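Local coordinates for protein dinoflagellate luciferase (Lingulodinium polyedrum, PDB 1VPR) that catalyses the oxidation of dinoflagellate luciferin by molecular oxygen, emitting blue light, and is present here as the third of its three homologous luciferase domains, at residues Lys52-Glu55 and His59-Leu62. Sequence-based numbering, arbitrary orientation.
Sequences KKFE and HYLL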
loop_
_atom_site.group_PDB
_atom_site.type_symbol
_atom_site.label_atom_id
_atom_site.label_comp_id
_atom_site.label_asym_id
_atom_site.label_seq_id
_atom_site.Cartn_x
_atom_site.Cartn_y
_atom_site.Cartn_z
ATOM N N LYS A 52 -21.820 8.298 -15.281
ATOM C CA LYS A 52 -22.271 7.054 -14.664
ATOM C C LYS A 52 -22.541 7.280 -13.192
ATOM O O LYS A 52 -21.688 7.798 -12.464
ATOM C CB LYS A 52 -21.226 5.954 -14.837
ATOM N N LYS A 53 -23.740 6.918 -12.755
ATOM C CA LYS A 53 -24.088 7.066 -11.354
ATOM C C LYS A 53 -23.777 5.714 -10.714
ATOM O O LYS A 53 -23.935 4.663 -11.346
ATOM C CB LYS A 53 -25.571 7.410 -11.200
ATOM N N PHE A 54 -23.311 5.740 -9.475
ATOM C CA PHE A 54 -22.989 4.510 -8.773
ATOM C C PHE A 54 -23.937 4.356 -7.605
ATOM O O PHE A 54 -24.200 5.320 -6.882
ATOM C CB PHE A 54 -21.532 4.531 -8.284
ATOM C CG PHE A 54 -20.522 4.420 -9.392
ATOM C CD1 PHE A 54 -20.208 5.522 -10.182
ATOM C CD2 PHE A 54 -19.936 3.193 -9.689
ATOM C CE1 PHE A 54 -19.332 5.404 -11.253
ATOM C CE2 PHE A 54 -19.054 3.063 -10.765
ATOM C CZ PHE A 54 -18.752 4.175 -11.549
ATOM N N GLU A 55 -24.457 3.144 -7.431
ATOM C CA GLU A 55 -25.385 2.860 -6.349
ATOM C C GLU A 55 -24.782 3.375 -5.049
ATOM O O GLU A 55 -25.495 3.907 -4.185
ATOM C CB GLU A 55 -25.635 1.350 -6.254
ATOM C CG GLU A 55 -26.888 0.960 -5.479
ATOM C CD GLU A 55 -27.010 -0.554 -5.262
ATOM O OE1 GLU A 55 -26.756 -1.335 -6.215
ATOM O OE2 GLU A 55 -27.375 -0.959 -4.134
ATOM N N HIS A 59 -19.563 0.744 -4.609
ATOM C CA HIS A 59 -19.692 0.209 -5.958
ATOM C C HIS A 59 -18.641 0.816 -6.879
ATOM O O HIS A 59 -18.179 0.166 -7.824
ATOM C CB HIS A 59 -21.081 0.480 -6.528
ATOM C CG HIS A 59 -22.149 -0.356 -5.906
ATOM N ND1 HIS A 59 -22.587 -0.160 -4.614
ATOM C CD2 HIS A 59 -22.809 -1.444 -6.369
ATOM C CE1 HIS A 59 -23.466 -1.098 -4.307
ATOM N NE2 HIS A 59 -23.617 -1.889 -5.356
ATOM N N TYR A 60 -18.271 2.067 -6.615
ATOM C CA TYR A 60 -17.260 2.731 -7.428
ATOM C C TYR A 60 -15.909 2.067 -7.129
ATOM O O TYR A 60 -15.129 1.758 -8.036
ATOM C CB TYR A 60 -17.188 4.213 -7.077
ATOM C CG TYR A 60 -16.058 4.949 -7.769
ATOM C CD1 TYR A 60 -16.082 5.186 -9.148
ATOM C CD2 TYR A 60 -14.970 5.435 -7.030
ATOM C CE1 TYR A 60 -15.046 5.897 -9.770
ATOM C CE2 TYR A 60 -13.938 6.149 -7.637
ATOM C CZ TYR A 60 -13.978 6.375 -9.000
ATOM O OH TYR A 60 -12.948 7.072 -9.591
ATOM N N LEU A 61 -15.636 1.861 -5.847
ATOM C CA LEU A 61 -14.391 1.224 -5.435
ATOM C C LEU A 61 -14.284 -0.181 -6.038
ATOM O O LEU A 61 -13.211 -0.594 -6.479
ATOM C CB LEU A 61 -14.311 1.149 -3.904
ATOM C CG LEU A 61 -14.214 2.478 -3.160
ATOM C CD1 LEU A 61 -13.969 2.187 -1.686
ATOM C CD2 LEU A 61 -13.088 3.334 -3.747
ATOM N N LEU A 62 -15.389 -0.918 -6.067
ATOM C CA LEU A 62 -15.345 -2.255 -6.641
ATOM C C LEU A 62 -14.894 -2.200 -8.079
ATOM O O LEU A 62 -14.078 -3.019 -8.509
ATOM C CB LEU A 62 -16.704 -2.946 -6.575
ATOM C CG LEU A 62 -16.997 -3.746 -5.311
ATOM C CD1 LEU A 62 -18.300 -4.515 -5.520
ATOM C CD2 LEU A 62 -15.855 -4.736 -5.033
#
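Phe54 and Tyr60 form a T-shaped pair. The edge of the Tyr60 ring points at one face of Phe54, with centroids 5.2 Å apart and planes at 84°. Tyr60 CD1 does the touching and lies 3.7 Å from Phe54 CZ, near the rim of the ring. Tyr60 CB sits over the same ring as a CH-pi donor, 4.2 Å from the Phe54 centroid. The ring also reaches the helix backbone, where Phe54 CD2 comes within 3.5 Å of Tyr60 CA.

The second pair is Glu55 with His59. Glu55 CB stands almost directly above the centre of the imidazole, 3.7 Å from its centroid, in a CH-pi contact. With CG anti to the backbone N (chi1 -162°) and an extended chain, the Glu55 carboxylate is carried along to the NE2 side of the ring. Its OE1 is 3.3 Å from His59 NE2, but the angle is too poor for a hydrogen bond. The carboxylate and ring planes are 34° apart.

This is a strand-turn-helix unit in the helical bundle region of the domain. Strand 52-54 is one half of a small antiparallel hairpin with strand 47-49, and helix 57-65 follows after a short turn. In that turn, Ser56 OG is hydrogen-bonded to His59 ND1, which probably helps fix the imidazole's rotation. An alanine in place of His59 would probably leave Glu55 CB without its aromatic platform and the Ser56 hydroxyl without its imidazole partner.

Met47 and Val49 of the partner strand touch both Phe54 and Tyr60. Tyr60 is buried, and its OH hydrogen-bonds to His34 NE2 and Asn28 ND2. Beyond, His59 and Leu62 pack on helix 172-181, which lies in the chain between two strands of the calycin-type beta barrel, so the helical bundle region meets the catalytic part here.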